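PDB 2G2X: hypothetical protein PP5205 from Pseudomonas putida, which is of unknown function but adopts the EVE fold, which is related to that of RNA-binding PUA domains, and may therefore bind nucleic acid. Local coordinates for residues Leu21-Trp26 with Ala96-His101; Tyr32-Phe37 with Ser130-Met135; Glu46-His51 with Ala60-Ile65; Cys54-Ile59 with Pro106-Leu111. One frame throughout, in Å; residues are numbered along the deposited sequence.

Contacts 1, 3 and 4 lie in one mixed beta sheet, and contact 2 packs a helix against the strand at its far edge. Contact 1 pairs the outermost strand 23-26 with strand 95-110. Contact 3 is the hairpin of strands 46-51 and 58-71, with its centre about 11 Å from that of contact 1; the two meet where Ala100 O lies 2.8 Å from Arg64 N. Contact 4 joins the start of strand 58-71 to the end of strand 95-110, its centre about 12 Å from that of contact 3. Contact 2 lies about 18 Å from contact 1, between centres. A sulfate ion, probably picked up during crystallisation, lies about 3 Å from the Trp26 side chain between nearest atoms.

Contact 1 of 4, residues Leu21-Trp26 with Ala96-His101; sequences LGEARW and AVDVAH
Ala24 and Val99 exchange two backbone hydrogen bonds, and these hold strand 23-26 against residues 96-101. Val99 N gives a nearly straight bond to Ala24 O, 2.8 Å long with 171° at the hydrogen. Ala24 N returns the bond to Val99 O at 2.9 Å. Further along, Trp26 N donates to Val97 O at 2.8 Å. The carbonyls also receive CA-H contacts, among them Glu23 CA to Val99 O at 3.3 Å.

The apolar contacts lie on the face that carries Ala24, Trp26, Val97 and Val99. The Trp26 indole runs out with CG anti to the backbone N (chi1 -158°). This carries Trp26 CE3 to Val99 CG2, which lies near the ring plane at 3.9 Å. Trp26 CB rests against Val97 CG2. Phe47 and Phe49 meet the same indole from the hairpin.

Acidic groups gather on the other face. Glu23 OE2 and Asp98 OD2 are 4.3 Å apart, and their carboxylate planes are turned 72° from each other. One water donates to both, at 2.7 Å from Glu23 OE2, which would probably ease the repulsion between them. Thr66 also bonds Glu23 OE2, and Tyr70 bonds Asp98 OD1. Arg25 turns its guanidinium to Asp27 instead.

This is antiparallel pairing at an outermost strand of the EVE-domain sheet, with an apolar face and a mostly polar one.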
loop_
_atom_site.group_PDB
_atom_site.type_symbol
_atom_site.label_atom_id
_atom_site.label_comp_id
_atom_site.label_asym_id
_atom_site.label_seq_id
_atom_site.Cartn_x
_atom_site.Cartn_y
_atom_site.Cartn_z
ATOM N N LEU A 21 12.945 10.079 -0.262
ATOM C CA LEU A 21 12.396 10.738 0.923
ATOM C C LEU A 21 12.878 10.118 2.233
ATOM O O LEU A 21 12.973 10.805 3.251
ATOM C CB LEU A 21 10.863 10.698 0.890
ATOM C CG LEU A 21 10.148 11.637 -0.084
ATOM C CD1 LEU A 21 8.669 11.277 -0.178
ATOM C CD2 LEU A 21 10.316 13.072 0.386
ATOM N N GLY A 22 13.177 8.822 2.203
ATOM C CA GLY A 22 13.624 8.141 3.404
ATOM C C GLY A 22 12.443 7.505 4.118
ATOM O O GLY A 22 12.261 6.284 4.079
ATOM N N GLU A 23 11.639 8.339 4.772
ATOM C CA GLU A 23 10.458 7.883 5.494
ATOM C C GLU A 23 9.311 8.800 5.102
ATOM O O GLU A 23 9.489 10.015 5.027
ATOM C CB GLU A 23 10.690 7.951 7.010
ATOM C CG GLU A 23 9.585 7.288 7.839
ATOM C CD GLU A 23 9.936 7.169 9.314
ATOM O OE1 GLU A 23 11.123 7.355 9.658
ATOM O OE2 GLU A 23 9.029 6.874 10.128
ATOM N N ALA A 24 8.142 8.224 4.839
ATOM C CA ALA A 24 6.990 9.024 4.445
ATOM C C ALA A 24 5.683 8.558 5.074
ATOM O O ALA A 24 5.557 7.411 5.501
ATOM C CB ALA A 24 6.860 9.026 2.930
ATOM N N ARG A 25 4.706 9.456 5.125
ATOM C CA ARG A 25 3.404 9.133 5.686
ATOM C C ARG A 25 2.496 8.551 4.602
ATOM O O ARG A 25 2.465 9.044 3.480
ATOM C CB ARG A 25 2.752 10.386 6.281
ATOM C CG ARG A 25 1.362 10.133 6.893
ATOM C CD ARG A 25 0.839 11.366 7.619
ATOM N NE ARG A 25 0.540 12.455 6.694
ATOM C CZ ARG A 25 0.826 13.732 6.931
ATOM N NH1 ARG A 25 1.425 14.081 8.063
ATOM N NH2 ARG A 25 0.505 14.660 6.042
ATOM N N TRP A 26 1.774 7.490 4.940
ATOM C CA TRP A 26 0.853 6.860 4.004
ATOM C C TRP A 26 -0.536 7.345 4.417
ATOM O O TRP A 26 -1.196 6.741 5.267
ATOM C CB TRP A 26 0.962 5.336 4.120
ATOM C CG TRP A 26 0.485 4.602 2.903
ATOM C CD1 TRP A 26 -0.800 4.236 2.605
ATOM C CD2 TRP A 26 1.288 4.191 1.787
ATOM N NE1 TRP A 26 -0.842 3.624 1.371
ATOM C CE2 TRP A 26 0.424 3.584 0.850
ATOM C CE3 TRP A 26 2.657 4.280 1.491
ATOM C CZ2 TRP A 26 0.883 3.067 -0.366
ATOM C CZ3 TRP A 26 3.116 3.764 0.277
ATOM C CH2 TRP A 26 2.229 3.166 -0.633
ATOM N N ALA A 96 -3.522 6.386 9.414
ATOM C CA ALA A 96 -2.390 6.417 8.508
ATOM C C ALA A 96 -1.290 5.609 9.169
ATOM O O ALA A 96 -1.401 5.241 10.337
ATOM C CB ALA A 96 -1.928 7.854 8.293
ATOM N N VAL A 97 -0.244 5.307 8.413
ATOM C CA VAL A 97 0.906 4.594 8.947
ATOM C C VAL A 97 2.084 5.236 8.245
ATOM O O VAL A 97 1.901 5.866 7.206
ATOM C CB VAL A 97 0.877 3.073 8.619
ATOM C CG1 VAL A 97 -0.303 2.409 9.320
ATOM C CG2 VAL A 97 0.814 2.854 7.114
ATOM N N ASP A 98 3.279 5.111 8.814
ATOM C CA ASP A 98 4.458 5.681 8.181
ATOM C C ASP A 98 5.279 4.544 7.599
ATOM O O ASP A 98 5.374 3.468 8.193
ATOM C CB ASP A 98 5.290 6.482 9.187
ATOM C CG ASP A 98 4.612 7.775 9.609
ATOM O OD1 ASP A 98 3.712 8.246 8.878
ATOM O OD2 ASP A 98 4.984 8.326 10.665
ATOM N N VAL A 99 5.883 4.783 6.441
ATOM C CA VAL A 99 6.656 3.747 5.777
ATOM C C VAL A 99 8.065 4.174 5.407
ATOM O O VAL A 99 8.401 5.359 5.423
ATOM C CB VAL A 99 5.950 3.293 4.480
ATOM C CG1 VAL A 99 4.514 2.881 4.785
ATOM C CG2 VAL A 99 5.981 4.420 3.445
ATOM N N ALA A 100 8.888 3.188 5.070
ATOM C CA ALA A 100 10.258 3.437 4.665
ATOM C C ALA A 100 10.595 2.452 3.557
ATOM O O ALA A 100 10.029 1.355 3.481
ATOM C CB ALA A 100 11.206 3.268 5.845
ATOM N N HIS A 101 11.512 2.867 2.696
ATOM C CA HIS A 101 11.945 2.073 1.559
ATOM C C HIS A 101 12.803 0.887 1.952
ATOM O O HIS A 101 13.639 0.982 2.846
ATOM C CB HIS A 101 12.746 2.956 0.597
ATOM C CG HIS A 101 13.351 2.211 -0.554
ATOM N ND1 HIS A 101 12.708 2.057 -1.762
ATOM C CD2 HIS A 101 14.551 1.595 -0.685
ATOM C CE1 HIS A 101 13.487 1.385 -2.591
ATOM N NE2 HIS A 101 14.612 1.093 -1.962
HETATM O O HOH W 1 7.223 8.160 11.704
#

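Contact 2 of 4, residues Tyr32-Phe37 with Ser130-Met135; sequences YQARNF and SRLSVM
Phe37 and Leu132 meet at about a right angle, with Leu132 CD2 3.8 Å from Phe37 CE2, at the edge of the ring and near its plane. Phe37 has CG anti to its carbonyl carbon (chi1 -75°), which swings the ring out from helix 32-38 toward the loop and strand. Phe37 CB packs on Val134 CG1 at 3.7 Å. The CD2 corner approaches Val134 O and Met135 CA obliquely. One face of the Phe37 ring carries Gln33 NE2 from the preceding turn of the helix, 3.1 Å above the plane and offset toward the rim.

Ala34 points toward the strand. Ala34 CB meets Val134 CB at 3.6 Å, and with so small a side chain Ala34 CA can come within 4.8 Å of Val134 CA. The other branch of Leu132, CD1, lies 3.8 Å from Gln33 CG and 3.8 Å from Ala34 N. Leu132 thus straddles the helix surface between Gln33 and Phe37. An alanine in place of Phe37 would probably open a gap beside Leu132 CD2 and Val134 CG1 and leave the Gln33 amide without the ring beneath it.

Trp4 of strand 3-8 touches Phe37, and Met6 touches Val134. No hydrogen bond crosses between the two segments. The helix is therefore held to the edge of the EVE-domain sheet here by apolar, non-directional contact of Ala34 and Phe37 with Leu132 and Val134.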
loop_
_atom_site.group_PDB
_atom_site.type_symbol
_atom_site.label_atom_id
_atom_site.label_comp_id
_atom_site.label_asym_id
_atom_site.label_seq_id
_atom_site.Cartn_x
_atom_site.Cartn_y
_atom_site.Cartn_z
ATOM N N TYR A 32 -13.021 1.796 4.229
ATOM C CA TYR A 32 -13.085 1.171 5.550
ATOM C C TYR A 32 -12.281 -0.110 5.728
ATOM O O TYR A 32 -11.552 -0.251 6.711
ATOM C CB TYR A 32 -14.538 0.936 5.941
ATOM C CG TYR A 32 -15.208 2.205 6.409
ATOM C CD1 TYR A 32 -14.919 2.745 7.666
ATOM C CD2 TYR A 32 -16.111 2.883 5.595
ATOM C CE1 TYR A 32 -15.513 3.925 8.103
ATOM C CE2 TYR A 32 -16.713 4.068 6.019
ATOM C CZ TYR A 32 -16.409 4.582 7.275
ATOM O OH TYR A 32 -17.012 5.739 7.714
ATOM N N GLN A 33 -12.400 -1.041 4.788
ATOM C CA GLN A 33 -11.659 -2.288 4.894
ATOM C C GLN A 33 -10.156 -2.033 4.822
ATOM O O GLN A 33 -9.392 -2.567 5.627
ATOM C CB GLN A 33 -12.072 -3.263 3.788
ATOM C CG GLN A 33 -11.373 -4.613 3.876
ATOM C CD GLN A 33 -11.557 -5.275 5.228
ATOM O OE1 GLN A 33 -12.685 -5.553 5.644
ATOM N NE2 GLN A 33 -10.449 -5.527 5.926
ATOM N N ALA A 34 -9.733 -1.214 3.864
ATOM C CA ALA A 34 -8.314 -0.913 3.725
ATOM C C ALA A 34 -7.828 -0.283 5.027
ATOM O O ALA A 34 -6.727 -0.578 5.498
ATOM C CB ALA A 34 -8.080 0.032 2.550
ATOM N N ARG A 35 -8.658 0.582 5.607
ATOM C CA ARG A 35 -8.311 1.229 6.864
ATOM C C ARG A 35 -8.097 0.159 7.926
ATOM O O ARG A 35 -7.104 0.186 8.660
ATOM C CB ARG A 35 -9.431 2.162 7.330
ATOM C CG ARG A 35 -9.166 2.769 8.695
ATOM C CD ARG A 35 -10.440 3.237 9.372
ATOM N NE ARG A 35 -11.403 2.157 9.570
ATOM C CZ ARG A 35 -12.532 2.294 10.258
ATOM N NH1 ARG A 35 -12.828 3.464 10.813
ATOM N NH2 ARG A 35 -13.364 1.269 10.391
ATOM N N ASN A 36 -9.032 -0.784 8.001
ATOM C CA ASN A 36 -8.941 -1.854 8.989
ATOM C C ASN A 36 -7.656 -2.657 8.835
ATOM O O ASN A 36 -7.074 -3.087 9.828
ATOM C CB ASN A 36 -10.160 -2.777 8.899
ATOM C CG ASN A 36 -11.454 -2.040 9.149
ATOM O OD1 ASN A 36 -11.459 -0.971 9.761
ATOM N ND2 ASN A 36 -12.561 -2.606 8.688
ATOM N N PHE A 37 -7.202 -2.858 7.602
ATOM C CA PHE A 37 -5.964 -3.596 7.421
ATOM C C PHE A 37 -4.785 -2.756 7.909
ATOM O O PHE A 37 -3.838 -3.294 8.479
ATOM C CB PHE A 37 -5.770 -4.004 5.961
ATOM C CG PHE A 37 -6.643 -5.158 5.534
ATOM C CD1 PHE A 37 -6.807 -6.272 6.365
ATOM C CD2 PHE A 37 -7.276 -5.149 4.285
ATOM C CE1 PHE A 37 -7.593 -7.370 5.962
ATOM C CE2 PHE A 37 -8.060 -6.233 3.868
ATOM C CZ PHE A 37 -8.220 -7.348 4.709
ATOM N N SER A 130 -12.373 -5.601 -7.635
ATOM C CA SER A 130 -11.751 -5.171 -6.392
ATOM C C SER A 130 -11.316 -3.706 -6.445
ATOM O O SER A 130 -10.747 -3.249 -7.439
ATOM C CB SER A 130 -10.546 -6.055 -6.077
ATOM O OG SER A 130 -9.894 -5.630 -4.896
ATOM N N ARG A 131 -11.590 -2.977 -5.367
ATOM C CA ARG A 131 -11.218 -1.566 -5.262
ATOM C C ARG A 131 -10.407 -1.377 -3.979
ATOM O O ARG A 131 -10.250 -0.260 -3.483
ATOM C CB ARG A 131 -12.469 -0.683 -5.214
ATOM C CG ARG A 131 -13.405 -0.851 -6.406
ATOM C CD ARG A 131 -12.761 -0.391 -7.710
ATOM N NE ARG A 131 -13.611 -0.683 -8.866
ATOM C CZ ARG A 131 -13.374 -1.647 -9.755
ATOM N NH1 ARG A 131 -12.303 -2.425 -9.635
ATOM N NH2 ARG A 131 -14.214 -1.835 -10.765
ATOM N N LEU A 132 -9.892 -2.485 -3.454
ATOM C CA LEU A 132 -9.103 -2.482 -2.226
ATOM C C LEU A 132 -7.660 -2.049 -2.516
ATOM O O LEU A 132 -6.983 -2.656 -3.340
ATOM C CB LEU A 132 -9.123 -3.887 -1.622
ATOM C CG LEU A 132 -8.757 -4.054 -0.152
ATOM C CD1 LEU A 132 -9.799 -3.355 0.709
ATOM C CD2 LEU A 132 -8.691 -5.546 0.184
ATOM N N SER A 133 -7.193 -1.005 -1.832
ATOM C CA SER A 133 -5.836 -0.493 -2.036
ATOM C C SER A 133 -4.856 -0.951 -0.963
ATOM O O SER A 133 -3.663 -0.648 -1.032
ATOM C CB SER A 133 -5.847 1.033 -2.071
ATOM O OG SER A 133 -6.157 1.558 -0.789
ATOM N N VAL A 134 -5.364 -1.660 0.038
ATOM C CA VAL A 134 -4.537 -2.165 1.128
ATOM C C VAL A 134 -5.013 -3.575 1.389
ATOM O O VAL A 134 -6.211 -3.806 1.523
ATOM C CB VAL A 134 -4.713 -1.333 2.419
ATOM C CG1 VAL A 134 -3.851 -1.913 3.532
ATOM C CG2 VAL A 134 -4.343 0.126 2.161
HETATM N N MSE A 135 -4.087 -4.522 1.474
HETATM C CA MSE A 135 -4.486 -5.907 1.677
HETATM C C MSE A 135 -3.393 -6.763 2.290
HETATM O O MSE A 135 -2.209 -6.464 2.169
HETATM C CB MSE A 135 -4.874 -6.512 0.331
HETATM C CG MSE A 135 -3.703 -6.548 -0.641
HETATM SE SE MSE A 135 -4.152 -6.990 -2.479
HETATM C CE MSE A 135 -4.903 -5.288 -3.012
#

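Contact 3 of 4, residues Glu46-His51 with Ala60-Ile65; sequences EFFFYH and AGIARI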
loop_
_atom_site.group_PDB
_atom_site.type_symbol
_atom_site.label_atom_id
_atom_site.label_comp_id
_atom_site.label_asym_id
_atom_site.label_seq_id
_atom_site.Cartn_x
_atom_site.Cartn_y
_atom_site.Cartn_z
ATOM N N GLU A 46 6.364 -5.783 6.331
ATOM C CA GLU A 46 6.803 -5.362 5.014
ATOM C C GLU A 46 5.638 -5.476 4.055
ATOM O O GLU A 46 4.719 -6.264 4.281
ATOM C CB GLU A 46 7.972 -6.235 4.563
ATOM C CG GLU A 46 9.174 -6.082 5.469
ATOM C CD GLU A 46 10.265 -7.092 5.198
ATOM O OE1 GLU A 46 9.999 -8.301 5.361
ATOM O OE2 GLU A 46 11.388 -6.673 4.830
ATOM N N PHE A 47 5.656 -4.676 2.998
ATOM C CA PHE A 47 4.578 -4.731 2.022
ATOM C C PHE A 47 5.084 -4.479 0.608
ATOM O O PHE A 47 6.081 -3.793 0.407
ATOM C CB PHE A 47 3.483 -3.702 2.356
ATOM C CG PHE A 47 3.938 -2.253 2.252
ATOM C CD1 PHE A 47 4.559 -1.615 3.326
ATOM C CD2 PHE A 47 3.728 -1.528 1.078
ATOM C CE1 PHE A 47 4.959 -0.271 3.238
ATOM C CE2 PHE A 47 4.123 -0.186 0.972
ATOM C CZ PHE A 47 4.739 0.444 2.055
ATOM N N PHE A 48 4.399 -5.053 -0.372
ATOM C CA PHE A 48 4.763 -4.830 -1.758
ATOM C C PHE A 48 4.216 -3.458 -2.145
ATOM O O PHE A 48 3.054 -3.139 -1.873
ATOM C CB PHE A 48 4.161 -5.918 -2.658
ATOM C CG PHE A 48 4.845 -7.257 -2.523
ATOM C CD1 PHE A 48 6.228 -7.358 -2.667
ATOM C CD2 PHE A 48 4.115 -8.407 -2.233
ATOM C CE1 PHE A 48 6.884 -8.589 -2.523
ATOM C CE2 PHE A 48 4.754 -9.644 -2.086
ATOM C CZ PHE A 48 6.145 -9.734 -2.232
ATOM N N PHE A 49 5.069 -2.640 -2.755
ATOM C CA PHE A 49 4.698 -1.302 -3.189
ATOM C C PHE A 49 4.142 -1.459 -4.603
ATOM O O PHE A 49 4.900 -1.732 -5.531
ATOM C CB PHE A 49 5.949 -0.420 -3.203
ATOM C CG PHE A 49 5.664 1.059 -3.150
ATOM C CD1 PHE A 49 5.908 1.778 -1.986
ATOM C CD2 PHE A 49 5.182 1.734 -4.268
ATOM C CE1 PHE A 49 5.677 3.159 -1.929
ATOM C CE2 PHE A 49 4.945 3.120 -4.230
ATOM C CZ PHE A 49 5.193 3.832 -3.061
ATOM N N TYR A 50 2.830 -1.286 -4.764
ATOM C CA TYR A 50 2.178 -1.454 -6.068
ATOM C C TYR A 50 1.825 -0.155 -6.802
ATOM O O TYR A 50 1.040 0.656 -6.305
ATOM C CB TYR A 50 0.904 -2.293 -5.898
ATOM C CG TYR A 50 0.188 -2.617 -7.197
ATOM C CD1 TYR A 50 0.496 -3.767 -7.922
ATOM C CD2 TYR A 50 -0.806 -1.774 -7.696
ATOM C CE1 TYR A 50 -0.169 -4.072 -9.110
ATOM C CE2 TYR A 50 -1.474 -2.065 -8.882
ATOM C CZ TYR A 50 -1.154 -3.214 -9.584
ATOM O OH TYR A 50 -1.824 -3.497 -10.759
ATOM N N HIS A 51 2.395 0.029 -7.992
ATOM C CA HIS A 51 2.121 1.213 -8.803
ATOM C C HIS A 51 0.808 1.017 -9.550
ATOM O O HIS A 51 0.720 0.180 -10.451
ATOM C CB HIS A 51 3.251 1.448 -9.809
ATOM C CG HIS A 51 4.504 1.995 -9.195
ATOM N ND1 HIS A 51 5.669 2.169 -9.911
ATOM C CD2 HIS A 51 4.773 2.406 -7.934
ATOM C CE1 HIS A 51 6.601 2.666 -9.117
ATOM N NE2 HIS A 51 6.083 2.820 -7.913
ATOM N N ALA A 60 6.330 -2.647 -7.826
ATOM C CA ALA A 60 7.607 -2.003 -8.121
ATOM C C ALA A 60 8.701 -2.211 -7.079
ATOM O O ALA A 60 9.881 -1.953 -7.353
ATOM C CB ALA A 60 7.388 -0.511 -8.344
ATOM N N GLY A 61 8.325 -2.674 -5.892
ATOM C CA GLY A 61 9.323 -2.895 -4.865
ATOM C C GLY A 61 8.783 -3.266 -3.498
ATOM O O GLY A 61 7.609 -3.611 -3.346
ATOM N N ILE A 62 9.652 -3.191 -2.497
ATOM C CA ILE A 62 9.278 -3.534 -1.135
ATOM C C ILE A 62 9.576 -2.386 -0.190
ATOM O O ILE A 62 10.578 -1.692 -0.344
ATOM C CB ILE A 62 10.055 -4.775 -0.641
ATOM C CG1 ILE A 62 9.761 -5.961 -1.562
ATOM C CG2 ILE A 62 9.679 -5.089 0.816
ATOM C CD1 ILE A 62 10.642 -7.180 -1.310
ATOM N N ALA A 63 8.695 -2.196 0.785
ATOM C CA ALA A 63 8.861 -1.155 1.791
ATOM C C ALA A 63 8.422 -1.746 3.128
ATOM O O ALA A 63 7.892 -2.858 3.171
ATOM C CB ALA A 63 8.014 0.070 1.436
ATOM N N ARG A 64 8.634 -1.006 4.213
ATOM C CA ARG A 64 8.265 -1.486 5.537
ATOM C C ARG A 64 7.506 -0.450 6.364
ATOM O O ARG A 64 7.592 0.748 6.107
ATOM C CB ARG A 64 9.522 -1.920 6.300
ATOM C CG ARG A 64 10.489 -0.785 6.635
ATOM C CD ARG A 64 11.655 -1.290 7.483
ATOM N NE ARG A 64 12.508 -0.202 7.961
ATOM C CZ ARG A 64 13.276 0.546 7.173
ATOM N NH1 ARG A 64 13.304 0.320 5.867
ATOM N NH2 ARG A 64 14.015 1.523 7.687
ATOM N N ILE A 65 6.765 -0.928 7.362
ATOM C CA ILE A 65 5.994 -0.059 8.245
ATOM C C ILE A 65 6.898 0.438 9.368
ATOM O O ILE A 65 7.461 -0.367 10.110
ATOM C CB ILE A 65 4.814 -0.814 8.883
ATOM C CG1 ILE A 65 3.950 -1.453 7.792
ATOM C CG2 ILE A 65 3.992 0.139 9.739
ATOM C CD1 ILE A 65 3.443 -0.463 6.749
#
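Phe47 and Ala63 form the apolar centre of this antiparallel beta hairpin, which lies within the EVE-domain sheet. With CG between the backbone N and the carbonyl carbon (chi1 65°), the Phe47 ring leans over the neighbouring strand. Phe47 CZ reaches Ala63 CB at 3.4 Å. Ile65 CD1 meets Phe47 CD1 at 3.8 Å, the two side chains crossing at about a right angle. A serine in place of Phe47 would probably leave Ala63 and Ile65 facing a gap and the Trp26 indole without its edge-to-face partner.

On the other face, Phe48 and Ile62 lie side by side and point the same way, and Trp142 of helix 139-148 stacks on Phe48.

Between the two faces the backbones are hydrogen-bonded. Phe47 N donates to Ala63 O at 2.9 Å, and Ala63 N returns a bond to Phe47 O. In a classic beta bulge, Ala60 and Gly61 both face Phe49. Phe49 N gives to Gly61 O at 2.8 Å, and Ala60 N to Phe49 O.

Glu46 and Arg64, a non-hydrogen-bonded pair, form the polar edge, where Glu46 CA makes a CA-H...O contact to Ala63 O. At the other end His51 is buried, its NE2 hydrogen-bonded to Ile15 N. The Ala60 methyl makes a CH-pi contact over one face of that imidazole, with Ala60 CB 3.5 Å from the His51 ring centroid.

Contact 4 of 4, residues Cys54-Ile59 with Pro106-Leu111; sequences CPQPGI and PRVLEL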
loop_
_atom_site.group_PDB
_atom_site.type_symbol
_atom_site.label_atom_id
_atom_site.label_comp_id
_atom_site.label_asym_id
_atom_site.label_seq_id
_atom_site.Cartn_x
_atom_site.Cartn_y
_atom_site.Cartn_z
ATOM N N CYS A 54 -1.538 3.806 -13.566
ATOM C CA CYS A 54 -0.391 4.270 -14.344
ATOM C C CYS A 54 -0.168 3.403 -15.588
ATOM O O CYS A 54 -0.786 2.354 -15.741
ATOM C CB CYS A 54 0.857 4.222 -13.466
ATOM S SG CYS A 54 1.211 2.549 -12.841
ATOM N N PRO A 55 0.727 3.837 -16.492
ATOM C CA PRO A 55 1.009 3.074 -17.716
ATOM C C PRO A 55 1.608 1.675 -17.504
ATOM O O PRO A 55 1.389 0.774 -18.317
ATOM C CB PRO A 55 1.930 4.008 -18.509
ATOM C CG PRO A 55 2.566 4.865 -17.451
ATOM C CD PRO A 55 1.426 5.135 -16.509
ATOM N N GLN A 56 2.366 1.490 -16.427
ATOM C CA GLN A 56 2.945 0.177 -16.148
ATOM C C GLN A 56 2.573 -0.279 -14.741
ATOM O O GLN A 56 3.407 -0.298 -13.836
ATOM C CB GLN A 56 4.474 0.192 -16.300
ATOM C CG GLN A 56 5.070 -1.218 -16.403
ATOM C CD GLN A 56 6.590 -1.245 -16.554
ATOM O OE1 GLN A 56 7.150 -2.197 -17.100
ATOM N NE2 GLN A 56 7.261 -0.213 -16.056
ATOM N N PRO A 57 1.301 -0.647 -14.537
ATOM C CA PRO A 57 0.842 -1.101 -13.224
ATOM C C PRO A 57 1.500 -2.417 -12.809
ATOM O O PRO A 57 1.698 -3.315 -13.636
ATOM C CB PRO A 57 -0.669 -1.229 -13.417
ATOM C CG PRO A 57 -0.782 -1.629 -14.865
ATOM C CD PRO A 57 0.208 -0.692 -15.522
ATOM N N GLY A 58 1.839 -2.521 -11.528
ATOM C CA GLY A 58 2.474 -3.725 -11.025
ATOM C C GLY A 58 3.240 -3.463 -9.745
ATOM O O GLY A 58 3.277 -2.337 -9.254
ATOM N N ILE A 59 3.852 -4.509 -9.200
ATOM C CA ILE A 59 4.628 -4.380 -7.975
ATOM C C ILE A 59 6.013 -3.837 -8.332
ATOM O O ILE A 59 6.774 -4.484 -9.053
ATOM C CB ILE A 59 4.750 -5.746 -7.265
ATOM C CG1 ILE A 59 3.349 -6.242 -6.871
ATOM C CG2 ILE A 59 5.653 -5.620 -6.040
ATOM C CD1 ILE A 59 3.312 -7.623 -6.210
ATOM N N PRO A 106 14.328 -3.940 -10.161
ATOM C CA PRO A 106 14.901 -3.429 -11.414
ATOM C C PRO A 106 13.799 -3.248 -12.451
ATOM O O PRO A 106 13.787 -2.285 -13.221
ATOM C CB PRO A 106 15.882 -4.532 -11.831
ATOM C CG PRO A 106 16.214 -5.230 -10.546
ATOM C CD PRO A 106 14.888 -5.262 -9.828
ATOM N N ARG A 107 12.873 -4.197 -12.459
ATOM C CA ARG A 107 11.756 -4.170 -13.384
ATOM C C ARG A 107 10.467 -4.427 -12.621
ATOM O O ARG A 107 10.392 -5.332 -11.782
ATOM C CB ARG A 107 11.940 -5.240 -14.467
ATOM C CG ARG A 107 13.182 -5.047 -15.336
ATOM C CD ARG A 107 13.308 -6.171 -16.356
ATOM N NE ARG A 107 13.378 -7.484 -15.712
ATOM C CZ ARG A 107 14.418 -7.925 -15.007
ATOM N NH1 ARG A 107 15.493 -7.160 -14.850
ATOM N NH2 ARG A 107 14.379 -9.131 -14.450
ATOM N N VAL A 108 9.458 -3.619 -12.914
ATOM C CA VAL A 108 8.160 -3.754 -12.276
ATOM C C VAL A 108 7.580 -5.128 -12.581
ATOM O O VAL A 108 7.696 -5.619 -13.705
ATOM C CB VAL A 108 7.166 -2.692 -12.803
ATOM C CG1 VAL A 108 5.753 -3.019 -12.331
ATOM C CG2 VAL A 108 7.589 -1.298 -12.339
ATOM N N LEU A 109 6.977 -5.756 -11.577
ATOM C CA LEU A 109 6.341 -7.050 -11.784
ATOM C C LEU A 109 4.945 -6.671 -12.251
ATOM O O LEU A 109 4.043 -6.434 -11.442
ATOM C CB LEU A 109 6.267 -7.842 -10.479
ATOM C CG LEU A 109 7.606 -8.081 -9.777
ATOM C CD1 LEU A 109 7.385 -9.029 -8.602
ATOM C CD2 LEU A 109 8.621 -8.670 -10.756
ATOM N N GLU A 110 4.795 -6.591 -13.566
ATOM C CA GLU A 110 3.551 -6.200 -14.205
ATOM C C GLU A 110 2.312 -6.954 -13.755
ATOM O O GLU A 110 2.364 -8.147 -13.450
ATOM C CB GLU A 110 3.719 -6.297 -15.718
ATOM C CG GLU A 110 4.884 -5.463 -16.215
ATOM C CD GLU A 110 5.037 -5.476 -17.720
ATOM O OE1 GLU A 110 5.916 -4.748 -18.230
ATOM O OE2 GLU A 110 4.283 -6.208 -18.394
ATOM N N LEU A 111 1.196 -6.232 -13.713
ATOM C CA LEU A 111 -0.083 -6.786 -13.304
ATOM C C LEU A 111 -0.460 -8.018 -14.121
ATOM O O LEU A 111 -0.982 -8.992 -13.579
ATOM C CB LEU A 111 -1.174 -5.720 -13.441
ATOM C CG LEU A 111 -2.603 -6.162 -13.135
ATOM C CD1 LEU A 111 -2.687 -6.652 -11.690
ATOM C CD2 LEU A 111 -3.556 -5.008 -13.375
#
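Ile59 O takes the shortest hydrogen bond of this contact, from Leu109 N at 2.8 Å and nearly straight at 174°. Ile59 N returns a bond to Leu109 O at 3.0 Å, with the donor well above the carbonyl plane. The third bond lies past Gly58, where Leu111 N donates to Pro57 O at 3.0 Å. Glu110 is the N-cap residue of helix 111-115, and the bond from Leu111, the first residue of the helix, ties its start to the loop before strand 58-71.

Gly58 lies close against the opposite backbone, with Gly58 CA 3.2 Å from Leu109 O. Any CB here would clash with that oxygen and with Val108 CG1, and the backbone angles also call for glycine. Val108 has CG1 anti to its backbone N (chi1 169°), which lays Val108 CG1 3.6 Å from Gly58 CA. Val108 CB and CG2 lie against the Gln56 side chain, which runs past in the opposite direction. Ile59 and Leu109 turn to the same face of the sheet, Ile59 CB to Leu109 CB at 4.1 Å. Ile145 of helix 139-148 packs on both.

Pro57 CG and Leu111 CB complete the apolar contact at a looser 4.3 Å, near Tyr50. Backbone bonding does much of the joining of these strand ends, and with no side chain at Gly58 the two chains can come this close.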